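Local coordinates for protein superoxide dismutase [Ni] (Streptomyces coelicolor, PDB 1T6U) that disproportionates superoxide into hydrogen peroxide and molecular oxygen at a nickel centre, working as a hollow, roughly spherical hexamer of four-helix-bundle subunits, at residues Ala14-Glu17 and Ala18-Val21; Pro34-Gln37 and Thr38-Thr41; Leu74-Leu77 and Val78-Thr81; Asp108-Phe111 and Trp112-Lys116. The protein carries 1 engineered substitution. One frame throughout, in Å; residues are numbered along the deposited sequence.

In the fold
All four contacts are turns within single helices, and their chemistry follows their place in the subunit. Contact 1, on helix 12-30, has its centre about 6 Å from the chain's centre; one flank carries a salt bridge, the other a buried glutamate and serine close to nickel. Contact 2 opens helix 34-62, its centre about 22 Å from that of the chain, yet is largely buried, with other subunits packed against it; threonine hydroxyls bond back to the backbone. Contacts 3 and 4, on helices 74-89 and 94-115, touch each other through Leu-74, Leu-77 and Ile-110. Contact 3 meets another subunit, whereas contact 4, aromatic and partly exposed, touches none and ends its helix.

Contact 1 (Ala14-Glu17 and Ala18-Val21)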
ATOM      1  N   ALA A  14      -6.449 -16.855   1.439  1.00  8.57           N
ATOM      2  CA  ALA A  14      -7.398 -16.594   0.372  1.00  7.71           C
ATOM      3  C   ALA A  14      -8.827 -16.850   0.828  1.00  8.55           C
ATOM      4  O   ALA A  14      -9.748 -16.045   0.546  1.00  8.03           O
ATOM      5  CB  ALA A  14      -7.099 -17.481  -0.835  1.00 10.22           C
ATOM      6  N   ARG A  15      -9.074 -17.972   1.528  1.00  8.58           N
ATOM      7  CA  ARG A  15     -10.409 -18.306   1.958  1.00  8.59           C
ATOM      8  C   ARG A  15     -11.058 -17.237   2.843  1.00  7.92           C
ATOM      9  O   ARG A  15     -12.223 -16.866   2.640  1.00  9.56           O
ATOM     10  CB  ARG A  15     -10.401 -19.643   2.749  1.00  8.94           C
ATOM     11  CG  ARG A  15     -11.837 -20.104   3.059  1.00 11.62           C
ATOM     12  CD  ARG A  15     -11.849 -21.347   3.904  1.00 12.94           C
ATOM     13  NE  ARG A  15     -11.457 -20.940   5.263  1.00 17.48           N
ATOM     14  CZ  ARG A  15     -10.394 -21.413   5.896  1.00 20.69           C
ATOM     15  NH1 ARG A  15      -9.590 -22.320   5.343  1.00 20.58           N
ATOM     16  NH2 ARG A  15     -10.200 -20.919   7.115  1.00 29.26           N
ATOM     17  N   ILE A  16     -10.289 -16.730   3.820  1.00  8.90           N
ATOM     18  CA  ILE A  16     -10.942 -15.782   4.722  1.00  8.89           C
ATOM     19  C   ILE A  16     -11.275 -14.507   3.990  1.00  7.28           C
ATOM     20  O   ILE A  16     -12.325 -13.928   4.266  1.00  9.07           O
ATOM     21  CB  ILE A  16     -10.004 -15.553   5.935  0.65  9.61           C
ATOM     22  CG1 ILE A  16      -9.732 -16.823   6.747  0.65 12.50           C
ATOM     23  CG2 ILE A  16     -10.517 -14.403   6.785  0.65 13.60           C
ATOM     24  CD1 ILE A  16      -8.477 -16.882   7.601  0.65 15.51           C
ATOM     25  N   GLU A  17     -10.463 -14.072   3.030  1.00  8.06           N
ATOM     26  CA  GLU A  17     -10.822 -12.851   2.272  1.00  7.85           C
ATOM     27  C   GLU A  17     -12.037 -13.142   1.406  1.00  8.36           C
ATOM     28  O   GLU A  17     -12.911 -12.276   1.326  1.00  9.18           O
ATOM     29  CB  GLU A  17      -9.645 -12.315   1.466  1.00  8.98           C
ATOM     30  CG  GLU A  17      -8.460 -11.867   2.304  1.00  9.03           C
ATOM     31  CD  GLU A  17      -8.811 -10.734   3.248  1.00 10.41           C
ATOM     32  OE1 GLU A  17      -7.963 -10.402   4.081  1.00 11.74           O
ATOM     33  OE2 GLU A  17      -9.939 -10.176   3.142  1.00 11.11           O
ATOM     34  N   ALA A  18     -12.120 -14.328   0.773  1.00  8.29           N
ATOM     35  CA  ALA A  18     -13.303 -14.654  -0.014  1.00  9.68           C
ATOM     36  C   ALA A  18     -14.531 -14.780   0.862  1.00  8.94           C
ATOM     37  O   ALA A  18     -15.644 -14.424   0.445  1.00  8.72           O
ATOM     38  CB  ALA A  18     -12.963 -15.879  -0.856  1.00 11.13           C
ATOM     39  N   GLU A  19     -14.407 -15.276   2.090  1.00  9.05           N
ATOM     40  CA  GLU A  19     -15.509 -15.295   3.032  1.00  9.65           C
ATOM     41  C   GLU A  19     -16.014 -13.877   3.324  1.00  8.02           C
ATOM     42  O   GLU A  19     -17.195 -13.591   3.402  1.00  9.35           O
ATOM     43  CB  GLU A  19     -15.043 -16.024   4.310  1.00 10.06           C
ATOM     44  CG  GLU A  19     -14.915 -17.525   4.189  1.00 14.88           C
ATOM     45  CD  GLU A  19     -14.341 -18.193   5.418  1.00 22.60           C
ATOM     46  OE1 GLU A  19     -14.166 -19.439   5.388  1.00 32.84           O
ATOM     47  OE2 GLU A  19     -14.035 -17.506   6.420  1.00 29.79           O
ATOM     48  N   SER A  20     -15.060 -12.940   3.509  1.00  8.34           N
ATOM     49  CA  SER A  20     -15.484 -11.569   3.758  1.00  8.83           C
ATOM     50  C   SER A  20     -16.173 -11.000   2.509  1.00 10.08           C
ATOM     51  O   SER A  20     -17.186 -10.314   2.647  1.00  8.21           O
ATOM     52  CB  SER A  20     -14.328 -10.744   4.376  1.00 12.65           C
ATOM     53  OG  SER A  20     -13.578 -10.315   3.317  1.00 23.53           O
ATOM     54  N   VAL A  21     -15.711 -11.304   1.288  1.00  7.84           N
ATOM     55  CA  VAL A  21     -16.417 -10.865   0.102  1.00  7.90           C
ATOM     56  C   VAL A  21     -17.878 -11.348   0.125  1.00  8.56           C
ATOM     57  O   VAL A  21     -18.808 -10.563  -0.103  1.00  8.35           O
ATOM     58  CB  VAL A  21     -15.670 -11.330  -1.145  1.00  8.84           C
ATOM     59  CG1 VAL A  21     -16.458 -11.136  -2.422  1.00  8.34           C
ATOM     60  CG2 VAL A  21     -14.361 -10.568  -1.332  1.00  9.53           C
TER
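Arg-15 and Glu-19 run side by side along one flank of the helix, pointing the same way. Glu-19 reaches out extended beyond CG, while the arginine bends at chi3, which brings NE rather than the terminal nitrogens to the carboxylate. Arg-15 NE lies 3.1 Å from Glu-19 OE1, a salt bridge whose hydrogen bond is weak because the N-H points well off the oxygen, at 134°. The carboxylate sits at the edge of the guanidinium, the two planes turned 41° apart. Below the charged ends, Glu-19 CG rests 3.2 Å from Arg-15 O, so the aliphatic stem of the glutamate lies on the turn it follows.

Another flank carries Ser-20 and Glu-17. With OG placed between the backbone N and the carbonyl carbon (chi1 84°), the hydroxyl folds back and Ser-20 OG donates to Glu-17 O at 2.9 Å. Glu-17 O also accepts from Val-21 N at 3.0 Å, so two donors grip it. Glu-17 bends at chi2, and its OE2, 3.6 Å from Ser-20 OG, finds its stronger partners outside the turn: a salt bridge with Arg-47 of helix 34-62 and a hydrogen bond with His-1 NE2 of the second subunit.

His-1 is a nickel ligand, and Ser-20 packs on Cys-6 of that same subunit, its side chain about 5 Å from a bound nickel. Glu-17 is therefore a second-shell partner of a metal ligand across a subunit interface. The i to i+4 ion pair and the serine bonded back to a carbonyl are familiar in alpha-helices, here beside a nickel-hook site.

Contact 2 (Pro34-Gln37 and Thr38-Thr41)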
ATOM      1  N   PRO A  34     -27.527   4.307   0.304  1.00 14.39           N
ATOM      2  CA  PRO A  34     -26.439   4.573  -0.637  1.00 14.78           C
ATOM      3  C   PRO A  34     -25.053   4.622  -0.011  1.00 13.34           C
ATOM      4  O   PRO A  34     -24.109   4.031  -0.569  1.00 12.51           O
ATOM      5  CB  PRO A  34     -26.852   5.925  -1.214  1.00 18.66           C
ATOM      6  CG  PRO A  34     -28.348   5.775  -1.270  1.00 18.02           C
ATOM      7  CD  PRO A  34     -28.664   5.253   0.121  1.00 16.49           C
ATOM      8  N   HIS A  35     -24.893   5.283   1.131  1.00 11.51           N
ATOM      9  CA  HIS A  35     -23.549   5.364   1.740  1.00  9.12           C
ATOM     10  C   HIS A  35     -23.034   4.003   2.126  1.00  8.36           C
ATOM     11  O   HIS A  35     -21.888   3.670   1.850  1.00  8.20           O
ATOM     12  CB  HIS A  35     -23.632   6.352   2.899  1.00 10.86           C
ATOM     13  CG  HIS A  35     -22.323   6.690   3.565  1.00 10.93           C
ATOM     14  ND1 HIS A  35     -21.387   7.383   2.829  1.00 12.77           N
ATOM     15  CD2 HIS A  35     -21.751   6.545   4.791  1.00 11.55           C
ATOM     16  CE1 HIS A  35     -20.304   7.637   3.524  1.00 13.65           C
ATOM     17  NE2 HIS A  35     -20.496   7.146   4.707  1.00 11.51           N
ATOM     18  N   PHE A  36     -23.889   3.200   2.758  1.00  9.43           N
ATOM     19  CA  PHE A  36     -23.532   1.818   3.098  1.00  9.17           C
ATOM     20  C   PHE A  36     -23.150   1.024   1.862  1.00  8.60           C
ATOM     21  O   PHE A  36     -22.150   0.293   1.815  1.00  8.83           O
ATOM     22  CB  PHE A  36     -24.679   1.158   3.862  1.00 11.34           C
ATOM     23  CG  PHE A  36     -24.280  -0.273   4.246  1.00 11.90           C
ATOM     24  CD1 PHE A  36     -24.742  -1.349   3.524  1.00 13.89           C
ATOM     25  CD2 PHE A  36     -23.425  -0.479   5.305  1.00 13.16           C
ATOM     26  CE1 PHE A  36     -24.357  -2.638   3.857  1.00 14.89           C
ATOM     27  CE2 PHE A  36     -23.044  -1.743   5.676  1.00 13.88           C
ATOM     28  CZ  PHE A  36     -23.510  -2.816   4.935  1.00 15.12           C
ATOM     29  N   GLN A  37     -24.016   1.160   0.842  1.00 10.35           N
ATOM     30  CA  GLN A  37     -23.726   0.411  -0.373  1.00 10.42           C
ATOM     31  C   GLN A  37     -22.395   0.775  -0.981  1.00 10.90           C
ATOM     32  O   GLN A  37     -21.672  -0.078  -1.486  1.00  9.85           O
ATOM     33  CB  GLN A  37     -24.829   0.700  -1.415  1.00 13.08           C
ATOM     34  CG  GLN A  37     -26.157   0.055  -1.104  1.00 17.10           C
ATOM     35  CD  GLN A  37     -26.229  -1.374  -1.593  1.00 14.20           C
ATOM     36  OE1 GLN A  37     -25.784  -1.682  -2.701  1.00 15.91           O
ATOM     37  NE2 GLN A  37     -26.773  -2.259  -0.791  1.00 15.31           N
ATOM     38  N   THR A  38     -22.063   2.061  -0.941  1.00  9.99           N
ATOM     39  CA  THR A  38     -20.761   2.496  -1.460  1.00 10.15           C
ATOM     40  C   THR A  38     -19.596   1.961  -0.678  1.00  9.48           C
ATOM     41  O   THR A  38     -18.635   1.459  -1.231  1.00  9.68           O
ATOM     42  CB  THR A  38     -20.777   4.050  -1.486  1.00 10.63           C
ATOM     43  OG1 THR A  38     -21.802   4.525  -2.377  1.00 17.18           O
ATOM     44  CG2 THR A  38     -19.466   4.562  -2.000  1.00 15.03           C
ATOM     45  N   ARG A  39     -19.709   2.044   0.659  1.00  7.77           N
ATOM     46  CA  ARG A  39     -18.672   1.476   1.531  1.00  7.82           C
ATOM     47  C   ARG A  39     -18.509  -0.012   1.280  1.00  8.34           C
ATOM     48  O   ARG A  39     -17.364  -0.505   1.205  1.00  7.90           O
ATOM     49  CB  ARG A  39     -18.964   1.780   3.006  1.00  6.66           C
ATOM     50  CG  ARG A  39     -18.911   3.242   3.372  1.00  7.16           C
ATOM     51  CD  ARG A  39     -19.222   3.520   4.862  1.00  8.44           C
ATOM     52  NE  ARG A  39     -18.202   2.787   5.585  1.00  8.12           N
ATOM     53  CZ  ARG A  39     -18.319   1.739   6.371  1.00  8.92           C
ATOM     54  NH1 ARG A  39     -19.529   1.283   6.654  1.00  9.50           N
ATOM     55  NH2 ARG A  39     -17.251   1.155   6.885  1.00  9.19           N
ATOM     56  N   ALA A  40     -19.610  -0.742   1.163  1.00  7.49           N
ATOM     57  CA  ALA A  40     -19.551  -2.177   0.929  1.00  7.20           C
ATOM     58  C   ALA A  40     -18.835  -2.455  -0.388  1.00  7.48           C
ATOM     59  O   ALA A  40     -18.074  -3.422  -0.495  1.00  8.06           O
ATOM     60  CB  ALA A  40     -20.985  -2.734   0.956  1.00  8.19           C
ATOM     61  N   THR A  41     -19.088  -1.638  -1.407  1.00  8.85           N
ATOM     62  CA  THR A  41     -18.485  -1.844  -2.708  1.00  8.66           C
ATOM     63  C   THR A  41     -17.004  -1.595  -2.643  1.00  9.17           C
ATOM     64  O   THR A  41     -16.226  -2.403  -3.182  1.00  9.42           O
ATOM     65  CB  THR A  41     -19.159  -0.938  -3.755  1.00  8.67           C
ATOM     66  OG1 THR A  41     -20.571  -1.199  -3.811  1.00 11.13           O
ATOM     67  CG2 THR A  41     -18.593  -1.186  -5.150  1.00 11.37           C
TER
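Thr-38 and Thr-41 each turn a hydroxyl back onto the carbonyl four residues earlier, and these two bonds set the character of the first two turns of helix 34-62. Thr-38 OG1 donates to Pro-34 O at 3.0 Å from above the carbonyl plane, 38° out of it, while Thr-38 N reaches the same oxygen from the opposite face. Thr-41 repeats the pattern on Gln-37 O, with Thr-41 OG1 at 2.8 Å and Thr-41 N at 3.0 Å, again from opposite faces. In both threonines the hydroxyl stands anti to the carbonyl carbon and beside the backbone N (chi1 -62° in Thr-38), where it can reach back to the preceding turn. The backbone bonds from Arg-39 N to His-35 O and from Ala-40 N to Phe-36 O complete the helical pattern.

Van der Waals contacts are lighter. Arg-39 carries its CG over one face of the His-35 imidazole, and Arg-39 CD lies 3.8 Å from His-35 NE2; ring and guanidinium planes are 39° apart. Phe-36 CE1 approaches Ala-40 CB at 4.4 Å.

The charged and polar ends of Arg-39 and His-35 find partners on other subunits. Arg-39 forms a salt bridge through NE with Glu-45 of the third subunit and gives NH1 and NH2 to the backbone oxygens of Leu-4 and Asp-3 of the second. His-35 NE2 is hydrogen-bonded to Lys-44 of the third subunit.

The chemistry implies a division of labour: the threonines spend their hydroxyls on their own helix, while His-35 and Arg-39 commit their polar ends to bonds across subunit boundaries, consistent with a part in holding the hexamer together.

Contact 3 (Leu74-Leu77 and Val78-Thr81); sequences LHQL and VNDT
The Gln-76 amide and the Asp-80 carboxylate meet with their planes 48° apart, one turn apart on the helix. Gln-76 NE2 donates to Asp-80 OD1 at 2.8 Å in a fairly straight bond of 159°. The acceptor lies in the plane of the amide, yet the amide nitrogen comes to OD1 from above the carboxylate plane, 39° out of it. A bend at chi2 of the glutamine folds the amide along the helix toward the aspartate. Gln-76 NE2 also gives a hydrogen bond to a water oxygen at 3.0 Å, and that water donates to Asn-79 OD1, so NE2 serves Asp-80 directly and Asn-79 through the water. Asn-79 OD1 is hydrogen-bonded to Lys-83 NZ as well. The amide's other end is held too: Gln-76 OE1 accepts from His-75 NE2 of the fifth subunit.

Away from these flat groups, Leu-77 O receives both Thr-81 N at 2.9 Å and Thr-81 OG1 at 2.8 Å, the hydroxyl standing above the carbonyl plane. This takes care of a buried hydroxyl within the helix. Leu-74 CD1 touches Val-78 CG2 at 4.0 Å, an apolar touch one turn apart.

Helix 74-89 thus turns Leu-77 and Thr-81 against helix 94-115, at Tyr-103, and Val-78 and Thr-81 against helix 34-62, at Val-55, while Gln-76 and Asn-79 face Phe-68 of the fifth subunit.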
ATOM      1  N   LEU A  74      -4.652 -28.059 -12.568  1.00 15.96           N
ATOM      2  CA  LEU A  74      -4.375 -27.049 -11.556  1.00 15.16           C
ATOM      3  C   LEU A  74      -4.137 -25.669 -12.123  1.00 15.69           C
ATOM      4  O   LEU A  74      -4.648 -24.666 -11.630  1.00 13.54           O
ATOM      5  CB  LEU A  74      -3.166 -27.509 -10.718  1.00 15.04           C
ATOM      6  CG  LEU A  74      -2.819 -26.547  -9.576  1.00 15.33           C
ATOM      7  CD1 LEU A  74      -4.015 -26.225  -8.668  1.00 13.22           C
ATOM      8  CD2 LEU A  74      -1.677 -27.100  -8.726  1.00 15.52           C
ATOM      9  N   HIS A  75      -3.384 -25.589 -13.225  1.00 15.56           N
ATOM     10  CA  HIS A  75      -3.223 -24.286 -13.865  1.00 13.71           C
ATOM     11  C   HIS A  75      -4.547 -23.629 -14.213  1.00 14.29           C
ATOM     12  O   HIS A  75      -4.762 -22.458 -13.903  1.00 13.08           O
ATOM     13  CB  HIS A  75      -2.390 -24.414 -15.157  1.00 14.67           C
ATOM     14  CG  HIS A  75      -0.936 -24.620 -14.981  1.00 11.22           C
ATOM     15  ND1 HIS A  75      -0.213 -24.092 -13.943  1.00 15.35           N
ATOM     16  CD2 HIS A  75      -0.040 -25.286 -15.736  1.00 14.21           C
ATOM     17  CE1 HIS A  75       1.077 -24.443 -14.074  1.00 16.60           C
ATOM     18  NE2 HIS A  75       1.195 -25.179 -15.166  1.00 16.18           N
ATOM     19  N   GLN A  76      -5.422 -24.370 -14.892  1.00 13.39           N
ATOM     20  CA  GLN A  76      -6.739 -23.847 -15.285  1.00 13.43           C
ATOM     21  C   GLN A  76      -7.610 -23.603 -14.078  1.00 13.21           C
ATOM     22  O   GLN A  76      -8.399 -22.629 -14.091  1.00 13.60           O
ATOM     23  CB  GLN A  76      -7.451 -24.776 -16.261  1.00 13.77           C
ATOM     24  CG  GLN A  76      -8.706 -24.161 -16.850  1.00 16.10           C
ATOM     25  CD  GLN A  76      -8.449 -22.987 -17.752  1.00 14.84           C
ATOM     26  OE1 GLN A  76      -7.634 -23.044 -18.674  1.00 17.23           O
ATOM     27  NE2 GLN A  76      -9.138 -21.872 -17.510  1.00 18.55           N
ATOM     28  N   LEU A  77      -7.492 -24.427 -13.058  1.00 13.53           N
ATOM     29  CA  LEU A  77      -8.236 -24.189 -11.836  1.00 11.55           C
ATOM     30  C   LEU A  77      -7.847 -22.853 -11.218  1.00 12.02           C
ATOM     31  O   LEU A  77      -8.730 -22.074 -10.827  1.00 13.59           O
ATOM     32  CB  LEU A  77      -8.007 -25.332 -10.865  1.00 13.64           C
ATOM     33  CG  LEU A  77      -8.549 -25.112  -9.441  1.00 13.19           C
ATOM     34  CD1 LEU A  77     -10.053 -24.966  -9.492  1.00 19.05           C
ATOM     35  CD2 LEU A  77      -8.083 -26.292  -8.598  1.00 14.27           C
ATOM     36  N   VAL A  78      -6.552 -22.567 -11.122  1.00 11.72           N
ATOM     37  CA  VAL A  78      -6.162 -21.286 -10.504  1.00 11.44           C
ATOM     38  C   VAL A  78      -6.672 -20.123 -11.362  1.00 11.87           C
ATOM     39  O   VAL A  78      -7.181 -19.132 -10.841  1.00 10.46           O
ATOM     40  CB  VAL A  78      -4.651 -21.238 -10.300  1.00 11.04           C
ATOM     41  CG1 VAL A  78      -4.197 -19.847  -9.887  1.00 10.86           C
ATOM     42  CG2 VAL A  78      -4.208 -22.280  -9.255  1.00 12.39           C
ATOM     43  N   ASN A  79      -6.556 -20.269 -12.692  1.00 11.44           N
ATOM     44  CA  ASN A  79      -7.042 -19.204 -13.588  1.00 11.48           C
ATOM     45  C   ASN A  79      -8.537 -18.964 -13.404  1.00 10.57           C
ATOM     46  O   ASN A  79      -8.947 -17.814 -13.309  1.00 11.22           O
ATOM     47  CB  ASN A  79      -6.739 -19.472 -15.057  1.00 12.45           C
ATOM     48  CG  ASN A  79      -6.815 -18.222 -15.916  1.00 11.70           C
ATOM     49  OD1 ASN A  79      -7.872 -17.942 -16.523  1.00 12.00           O
ATOM     50  ND2 ASN A  79      -5.711 -17.497 -15.978  1.00 13.80           N
ATOM     51  N   ASP A  80      -9.315 -20.046 -13.343  1.00 11.79           N
ATOM     52  CA  ASP A  80     -10.752 -19.954 -13.101  1.00 11.87           C
ATOM     53  C   ASP A  80     -11.098 -19.356 -11.723  1.00  9.89           C
ATOM     54  O   ASP A  80     -12.087 -18.629 -11.600  1.00 10.49           O
ATOM     55  CB  ASP A  80     -11.385 -21.344 -13.197  1.00 12.79           C
ATOM     56  CG  ASP A  80     -11.381 -21.902 -14.601  1.00 15.26           C
ATOM     57  OD1 ASP A  80     -11.051 -21.152 -15.537  1.00 19.82           O
ATOM     58  OD2 ASP A  80     -11.695 -23.081 -14.825  1.00 17.63           O
ATOM     59  N   THR A  81     -10.278 -19.679 -10.744  1.00 10.52           N
ATOM     60  CA  THR A  81     -10.491 -19.089  -9.427  1.00 10.09           C
ATOM     61  C   THR A  81     -10.319 -17.586  -9.476  1.00 10.27           C
ATOM     62  O   THR A  81     -11.109 -16.818  -8.913  1.00 11.01           O
ATOM     63  CB  THR A  81      -9.476 -19.680  -8.441  1.00  9.81           C
ATOM     64  OG1 THR A  81      -9.609 -21.119  -8.378  1.00 12.01           O
ATOM     65  CG2 THR A  81      -9.702 -19.180  -7.025  1.00 10.87           C
TER
HETATM   66  O   HOH W   1      -9.607 -19.108 -18.437  1.00 17.45           O

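Contact 4 (Asp108-Phe111 and Trp112-Lys116)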
ATOM      1  N   ASP A 108      -7.586 -25.802  -2.160  1.00  9.99           N
ATOM      2  CA  ASP A 108      -7.223 -26.216  -0.802  1.00 10.77           C
ATOM      3  C   ASP A 108      -7.107 -27.724  -0.721  1.00 10.46           C
ATOM      4  O   ASP A 108      -6.193 -28.261  -0.111  1.00 11.09           O
ATOM      5  CB  ASP A 108      -8.252 -25.655   0.182  1.00 11.73           C
ATOM      6  CG  ASP A 108      -7.992 -26.041   1.613  1.00 13.20           C
ATOM      7  OD1 ASP A 108      -7.284 -25.272   2.273  1.00 17.38           O
ATOM      8  OD2 ASP A 108      -8.515 -27.120   1.982  1.00 19.28           O
ATOM      9  N   LYS A 109      -7.994 -28.438  -1.387  1.00 11.94           N
ATOM     10  CA  LYS A 109      -7.955 -29.899  -1.342  1.00 13.65           C
ATOM     11  C   LYS A 109      -6.628 -30.409  -1.925  1.00 14.68           C
ATOM     12  O   LYS A 109      -5.943 -31.274  -1.379  1.00 13.86           O
ATOM     13  CB  LYS A 109      -9.151 -30.476  -2.078  1.00 16.97           C
ATOM     14  CG  LYS A 109      -9.172 -32.017  -2.104  1.00 18.91           C
ATOM     15  CD  LYS A 109     -10.337 -32.559  -2.958  1.00 22.66           C
ATOM     16  CE  LYS A 109     -10.343 -34.074  -3.083  1.00 30.71           C
ATOM     17  NZ  LYS A 109     -11.403 -34.635  -4.009  1.00 48.36           N
ATOM     18  N   ILE A 110      -6.219 -29.867  -3.061  1.00 13.95           N
ATOM     19  CA  ILE A 110      -4.931 -30.212  -3.715  1.00 12.63           C
ATOM     20  C   ILE A 110      -3.743 -29.813  -2.845  1.00 11.43           C
ATOM     21  O   ILE A 110      -2.828 -30.594  -2.573  1.00 12.71           O
ATOM     22  CB  ILE A 110      -4.909 -29.593  -5.120  1.00 12.02           C
ATOM     23  CG1 ILE A 110      -6.001 -30.217  -6.028  1.00 14.37           C
ATOM     24  CG2 ILE A 110      -3.554 -29.650  -5.776  1.00 12.19           C
ATOM     25  CD1 ILE A 110      -6.093 -29.581  -7.391  1.00 14.41           C
ATOM     26  N   PHE A 111      -3.778 -28.549  -2.357  1.00 11.69           N
ATOM     27  CA  PHE A 111      -2.746 -28.074  -1.442  1.00 11.10           C
ATOM     28  C   PHE A 111      -2.455 -29.098  -0.345  1.00 12.25           C
ATOM     29  O   PHE A 111      -1.326 -29.545  -0.113  1.00 11.95           O
ATOM     30  CB  PHE A 111      -3.149 -26.709  -0.893  1.00 10.58           C
ATOM     31  CG  PHE A 111      -2.127 -26.165   0.095  1.00  9.53           C
ATOM     32  CD1 PHE A 111      -1.036 -25.446  -0.332  1.00 11.11           C
ATOM     33  CD2 PHE A 111      -2.226 -26.404   1.466  1.00  9.82           C
ATOM     34  CE1 PHE A 111      -0.096 -24.965   0.578  1.00 11.76           C
ATOM     35  CE2 PHE A 111      -1.315 -25.899   2.376  1.00 10.41           C
ATOM     36  CZ  PHE A 111      -0.214 -25.190   1.930  1.00 11.62           C
ATOM     37  N   TRP A 112      -3.498 -29.476   0.397  1.00 11.26           N
ATOM     38  CA  TRP A 112      -3.257 -30.381   1.555  1.00 13.00           C
ATOM     39  C   TRP A 112      -2.845 -31.752   1.069  1.00 13.55           C
ATOM     40  O   TRP A 112      -2.054 -32.380   1.771  1.00 13.30           O
ATOM     41  CB  TRP A 112      -4.443 -30.378   2.536  1.00 12.13           C
ATOM     42  CG  TRP A 112      -4.490 -29.038   3.233  1.00 12.26           C
ATOM     43  CD1 TRP A 112      -5.416 -28.020   3.040  1.00 13.17           C
ATOM     44  CD2 TRP A 112      -3.562 -28.590   4.208  1.00 12.90           C
ATOM     45  NE1 TRP A 112      -5.090 -26.980   3.852  1.00 14.39           N
ATOM     46  CE2 TRP A 112      -3.971 -27.295   4.581  1.00 13.90           C
ATOM     47  CE3 TRP A 112      -2.431 -29.140   4.812  1.00 15.57           C
ATOM     48  CZ2 TRP A 112      -3.282 -26.536   5.537  1.00 16.72           C
ATOM     49  CZ3 TRP A 112      -1.765 -28.390   5.748  1.00 17.67           C
ATOM     50  CH2 TRP A 112      -2.187 -27.105   6.108  1.00 16.10           C
ATOM     51  N   GLU A 113      -3.298 -32.228  -0.069  1.00 13.26           N
ATOM     52  CA  GLU A 113      -2.735 -33.512  -0.570  1.00 13.51           C
ATOM     53  C   GLU A 113      -1.227 -33.406  -0.773  1.00 12.00           C
ATOM     54  O   GLU A 113      -0.412 -34.254  -0.423  1.00 15.60           O
ATOM     55  CB  GLU A 113      -3.412 -33.917  -1.879  1.00 16.65           C
ATOM     56  CG  GLU A 113      -4.827 -34.374  -1.650  1.00 17.91           C
ATOM     57  CD  GLU A 113      -5.613 -34.794  -2.878  1.00 21.46           C
ATOM     58  OE1 GLU A 113      -5.056 -34.825  -3.991  1.00 23.36           O
ATOM     59  OE2 GLU A 113      -6.815 -35.122  -2.734  1.00 22.04           O
ATOM     60  N   THR A 114      -0.810 -32.259  -1.359  1.00 13.44           N
ATOM     61  CA  THR A 114       0.632 -32.081  -1.578  1.00 13.53           C
ATOM     62  C   THR A 114       1.444 -31.892  -0.283  1.00 13.73           C
ATOM     63  O   THR A 114       2.667 -32.036  -0.341  1.00 18.87           O
ATOM     64  CB  THR A 114       0.953 -30.919  -2.541  1.00 13.23           C
ATOM     65  OG1 THR A 114       0.642 -29.676  -1.894  1.00 13.83           O
ATOM     66  CG2 THR A 114       0.133 -30.993  -3.806  1.00 16.88           C
ATOM     67  N   LYS A 115       0.881 -31.609   0.873  1.00 13.41           N
ATOM     68  CA  LYS A 115       1.548 -31.458   2.140  1.00 13.74           C
ATOM     69  C   LYS A 115       1.752 -32.807   2.860  1.00 14.35           C
ATOM     70  O   LYS A 115       2.479 -32.862   3.821  1.00 18.13           O
ATOM     71  CB  LYS A 115       0.693 -30.558   3.025  1.00 15.08           C
ATOM     72  CG  LYS A 115       0.733 -29.127   2.579  1.00 16.00           C
ATOM     73  CD  LYS A 115       2.023 -28.400   2.973  1.00 25.29           C
ATOM     74  CE  LYS A 115       1.980 -27.966   4.426  1.00 34.93           C
ATOM     75  NZ  LYS A 115       3.258 -27.295   4.835  1.00 42.29           N
ATOM     76  N   LYS A 116       1.036 -33.772   2.347  1.00 21.34           N
ATOM     77  CA  LYS A 116       1.165 -35.186   2.097  1.00 36.81           C
ATOM     78  C   LYS A 116       0.006 -36.062   2.559  1.00 40.71           C
ATOM     79  O   LYS A 116       0.215 -37.284   2.467  1.00 66.11           O
ATOM     80  CB  LYS A 116       2.486 -35.637   2.709  1.00 39.44           C
ATOM     81  CG  LYS A 116       3.581 -35.283   1.684  1.00 44.02           C
ATOM     82  CD  LYS A 116       4.577 -36.452   1.643  1.00 58.55           C
ATOM     83  CE  LYS A 116       5.996 -35.942   1.472  1.00 64.65           C
ATOM     84  NZ  LYS A 116       7.041 -36.533   2.354  1.00 72.68           N
TER
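Phe-111 sets its edge against the face of Trp-112, and this T-shaped pair is the tight heart of the contact. The ring planes stand at 88°, with the Phe-111 ring and the five-membered ring of the indole 4.9 Å apart between centroids; Phe-111 CD2 comes within 3.7 Å of Trp-112 CE2. Adjacent in sequence, the two side chains lie side by side and point the same way. Lys-115 adds its aliphatic stem, bringing CG over a face of the phenylalanine in a CH-pi contact, Lys-115 CG 4.2 Å from the centroid of the Phe-111 ring. Bends at chi2 and chi3 curl the lysine along the ring. Pro-11 and Tyr-62 also touch Phe-111, and Ile-110 packs on Leu-74 and Leu-77 of helix 74-89.

Thr-114 OG1 donates to Phe-111 O at 2.7 Å and is hydrogen-bonded to Tyr-62 OH as well. Just beyond, helix 94-115 finishes in a Schellman motif: Lys-116 takes positive phi (131°), and Lys-115 N and, weakly, Lys-116 N turn back to Trp-112 O. The bond from Lys-115 N to Phe-111 O is weak too, as the last turn opens.

The outer side is looser. Asp-108 stands at the edge of the indole, where Trp-112 NE1 gives Asp-108 OD1 only a weak, bent bond of 3.2 Å. Lys-109 stretches out fully extended in an exposed position. Lys-109 NZ is 4.8 Å from Glu-113 OE2, too far for the charged atoms to be in contact, though Lys-109 CE passes close to the carboxylate; Glu-113 instead has its OE1 hydrogen-bonded to Tyr-71 OH.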